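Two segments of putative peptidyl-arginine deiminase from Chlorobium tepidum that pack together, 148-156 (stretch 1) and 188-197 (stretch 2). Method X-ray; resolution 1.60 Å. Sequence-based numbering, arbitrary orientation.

Stretch 1, residues 148-156: MVSTGMVLE
Stretch 2, residues 188-197: EIEAQLRRYL

Strand 148-152 and helix 188-197 of one chain run almost exactly antiparallel, at 176° between their N-to-C directions, with the axes 10.2 Å apart at closest approach. The nearest CA atoms are those of Thr151 and Tyr196, 7.5 Å apart, and the two segments together bury 378 Å². The strand is extended from Met148 to Ser150 (phi/psi near -118/136); Thr151 then turns to -95/-29 and Gly152 to 80/4, a positive phi that favours glycine, before the chain rounds a corner at Met153 (-111/140). The helix begins earlier in the chain and carries regular i to i+4 backbone hydrogen bonds, from Gln192 N to Glu188 O (3.0 Å) through Leu197 N to Leu193 O (3.0 Å).

Met153, a selenomethionine, covers the most surface. Its CA-to-CB bond points toward the helix, and chi1 and chi2 both t extend the side chain, with chi3 at 109°. Met153 SE lies 3.7 Å from Gln192 CB, while Met153 CE reaches Ile189 CG2 at 4.1 Å and Leu193 CD2 at 4.3 Å, so one side chain touches successive turns of the helix. Leu155 (chi1 t, chi2 p) extends this apolar patch, its CD2 3.9 Å from CD2 of Leu193 (m, t). Ile189 is also m, t.

The CA-to-CB bond of Tyr196 (chi1 m, chi2 -63°) points toward stretch 1, and the ring lays one face against Thr151. Thr151 CG2 sits 3.6 Å from the Tyr196 ring centroid and 21° off the normal, a CH-pi contact whose closest atom pair is Thr151 CG2 to Tyr196 CD2, 3.4 Å. Val149 (chi1 t) adds an apolar contact, Val149 CG1 to Tyr196 CE1, 4.1 Å. Thr151 is rotamer p, and its OG1 accepts a hydrogen bond from Met153 N at 3.0 Å (166°), a bond that spans Gly152, where the chain turns.

No direct hydrogen bond joins the segments; two waters bridge their polar atoms instead. Ser150 O and Tyr196 OH are 3.9 Å apart, and water 1 donates to both, at 3.0 Å from Ser150 O and 2.7 Å from Tyr196 OH. Thr151 O and Gln192 OE1 are 3.8 Å apart; water 2 donates to both, at 2.7 Å from Thr151 O and 3.1 Å from Gln192 OE1, and accepts from Tyr196 OH at 2.7 Å. The tyrosine hydroxyl thus links both waters. The CA-to-CB bond of Gln192 (chi1 m, chi2 m, chi3 -109°) points toward stretch 1, offering CB to selenium and OE1 to water.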

# COMPACT_ATOMS: atom_id res chain seq x y z
N MSE A 148 -15.64 -13.45 -3.42
CA MSE A 148 -14.59 -12.81 -4.21
C MSE A 148 -15.11 -12.52 -5.61
O MSE A 148 -15.81 -13.34 -6.21
CB MSE A 148 -13.36 -13.70 -4.32
CG MSE A 148 -12.26 -13.12 -5.20
SE MSE A 148 -10.70 -14.26 -5.40
CE MSE A 148 -11.40 -15.44 -6.76
N VAL A 149 -14.78 -11.33 -6.12
CA VAL A 149 -15.17 -10.92 -7.45
C VAL A 149 -13.86 -10.71 -8.20
O VAL A 149 -12.94 -10.09 -7.67
CB VAL A 149 -15.97 -9.60 -7.43
CG1 VAL A 149 -16.38 -9.20 -8.84
CG2 VAL A 149 -17.20 -9.74 -6.53
N SER A 150 -13.76 -11.23 -9.42
CA SER A 150 -12.54 -11.08 -10.22
C SER A 150 -12.75 -10.13 -11.39
O SER A 150 -13.76 -10.20 -12.08
CB SER A 150 -12.07 -12.44 -10.75
OG SER A 150 -11.62 -13.28 -9.70
N THR A 151 -11.79 -9.23 -11.61
CA THR A 151 -11.88 -8.24 -12.68
C THR A 151 -11.21 -8.66 -13.99
O THR A 151 -11.60 -8.21 -15.06
CB THR A 151 -11.23 -6.92 -12.27
OG1 THR A 151 -9.81 -7.10 -12.21
CG2 THR A 151 -11.74 -6.47 -10.92
N GLY A 152 -10.17 -9.48 -13.88
CA GLY A 152 -9.45 -9.92 -15.06
C GLY A 152 -8.46 -8.87 -15.55
O GLY A 152 -7.81 -9.05 -16.58
N MSE A 153 -8.35 -7.78 -14.80
CA MSE A 153 -7.44 -6.69 -15.16
C MSE A 153 -6.29 -6.60 -14.16
O MSE A 153 -6.48 -6.77 -12.96
CB MSE A 153 -8.21 -5.35 -15.17
CG MSE A 153 -7.36 -4.14 -15.55
SE MSE A 153 -8.33 -2.45 -15.46
CE MSE A 153 -7.48 -1.71 -13.89
N VAL A 154 -5.08 -6.34 -14.67
CA VAL A 154 -3.92 -6.22 -13.80
C VAL A 154 -3.96 -4.88 -13.07
O VAL A 154 -4.14 -3.83 -13.69
CB VAL A 154 -2.60 -6.30 -14.62
CG1 VAL A 154 -1.40 -6.00 -13.71
CG2 VAL A 154 -2.46 -7.68 -15.24
N LEU A 155 -3.82 -4.93 -11.75
CA LEU A 155 -3.82 -3.72 -10.93
C LEU A 155 -3.17 -4.01 -9.59
O LEU A 155 -3.49 -5.01 -8.94
CB LEU A 155 -5.25 -3.23 -10.69
CG LEU A 155 -5.34 -1.90 -9.93
CD1 LEU A 155 -4.83 -0.78 -10.82
CD2 LEU A 155 -6.78 -1.63 -9.50
N GLU A 156 -2.23 -3.15 -9.20
CA GLU A 156 -1.56 -3.29 -7.92
C GLU A 156 -2.15 -2.26 -6.98
O GLU A 156 -2.42 -1.12 -7.38
CB GLU A 156 -0.05 -3.04 -8.05
CG GLU A 156 0.68 -4.03 -8.94
CD GLU A 156 1.05 -3.43 -10.28
OE1 GLU A 156 0.96 -4.15 -11.30
OE2 GLU A 156 1.46 -2.25 -10.32
N GLU A 188 -11.03 2.33 -21.03
CA GLU A 188 -11.39 1.02 -20.50
C GLU A 188 -10.92 0.84 -19.06
O GLU A 188 -11.64 0.30 -18.22
CB GLU A 188 -10.80 -0.08 -21.39
CG GLU A 188 -11.47 -0.18 -22.76
CD GLU A 188 -10.67 -1.00 -23.76
OE1 GLU A 188 -9.52 -0.61 -24.07
OE2 GLU A 188 -11.18 -2.04 -24.24
N ILE A 189 -9.71 1.31 -18.78
CA ILE A 189 -9.15 1.21 -17.44
C ILE A 189 -10.00 2.02 -16.47
O ILE A 189 -10.37 1.52 -15.40
CB ILE A 189 -7.68 1.69 -17.43
CG1 ILE A 189 -6.83 0.67 -18.19
CG2 ILE A 189 -7.17 1.85 -16.00
CD1 ILE A 189 -5.42 1.12 -18.49
N GLU A 190 -10.34 3.25 -16.83
CA GLU A 190 -11.17 4.06 -15.95
C GLU A 190 -12.53 3.39 -15.75
O GLU A 190 -13.07 3.39 -14.65
CB GLU A 190 -11.38 5.47 -16.51
CG GLU A 190 -10.20 6.39 -16.26
CD GLU A 190 -10.56 7.86 -16.40
OE1 GLU A 190 -11.74 8.21 -16.18
OE2 GLU A 190 -9.66 8.66 -16.70
N ALA A 191 -13.08 2.81 -16.81
CA ALA A 191 -14.37 2.14 -16.71
C ALA A 191 -14.31 1.04 -15.65
O ALA A 191 -15.22 0.90 -14.84
CB ALA A 191 -14.78 1.56 -18.06
N GLN A 192 -13.24 0.25 -15.66
CA GLN A 192 -13.09 -0.82 -14.69
C GLN A 192 -12.93 -0.29 -13.27
O GLN A 192 -13.43 -0.90 -12.33
CB GLN A 192 -11.90 -1.71 -15.05
CG GLN A 192 -12.07 -2.46 -16.37
CD GLN A 192 -13.06 -3.62 -16.27
OE1 GLN A 192 -12.67 -4.79 -16.30
NE2 GLN A 192 -14.34 -3.29 -16.15
N LEU A 193 -12.23 0.83 -13.11
CA LEU A 193 -12.05 1.40 -11.78
C LEU A 193 -13.39 1.91 -11.27
O LEU A 193 -13.70 1.77 -10.08
CB LEU A 193 -11.02 2.54 -11.82
CG LEU A 193 -9.59 2.11 -12.19
CD1 LEU A 193 -8.71 3.34 -12.33
CD2 LEU A 193 -9.03 1.16 -11.14
N ARG A 194 -14.19 2.50 -12.15
CA ARG A 194 -15.50 2.98 -11.74
C ARG A 194 -16.39 1.80 -11.38
O ARG A 194 -17.05 1.80 -10.34
CB ARG A 194 -16.16 3.79 -12.85
CG ARG A 194 -15.63 5.20 -12.98
CD ARG A 194 -16.53 6.05 -13.85
NE ARG A 194 -16.14 7.46 -13.79
CZ ARG A 194 -15.11 7.98 -14.44
NH1 ARG A 194 -14.35 7.22 -15.22
NH2 ARG A 194 -14.82 9.27 -14.30
N ARG A 195 -16.38 0.79 -12.24
CA ARG A 195 -17.20 -0.40 -12.05
C ARG A 195 -16.90 -1.20 -10.79
O ARG A 195 -17.81 -1.51 -10.01
CB ARG A 195 -17.06 -1.32 -13.26
CG ARG A 195 -17.79 -2.64 -13.14
CD ARG A 195 -17.49 -3.53 -14.33
NE ARG A 195 -18.20 -4.80 -14.27
CZ ARG A 195 -18.02 -5.79 -15.14
NH1 ARG A 195 -17.15 -5.66 -16.13
NH2 ARG A 195 -18.70 -6.92 -15.00
N TYR A 196 -15.63 -1.55 -10.60
CA TYR A 196 -15.24 -2.38 -9.46
C TYR A 196 -14.83 -1.69 -8.16
O TYR A 196 -14.81 -2.33 -7.11
CB TYR A 196 -14.14 -3.34 -9.92
CG TYR A 196 -14.61 -4.34 -10.96
CD1 TYR A 196 -15.59 -5.28 -10.66
CD2 TYR A 196 -14.03 -4.38 -12.24
CE1 TYR A 196 -15.99 -6.25 -11.59
CE2 TYR A 196 -14.42 -5.34 -13.17
CZ TYR A 196 -15.39 -6.27 -12.84
OH TYR A 196 -15.73 -7.26 -13.74
N LEU A 197 -14.52 -0.40 -8.21
CA LEU A 197 -14.14 0.33 -7.01
C LEU A 197 -15.20 1.37 -6.66
O LEU A 197 -15.19 1.94 -5.57
CB LEU A 197 -12.77 0.98 -7.17
CG LEU A 197 -11.61 -0.00 -7.37
CD1 LEU A 197 -10.29 0.76 -7.45
CD2 LEU A 197 -11.57 -0.99 -6.21
O HOH W 1 -16.59 -9.66 -12.89
O HOH W 2 -14.09 -7.50 -15.86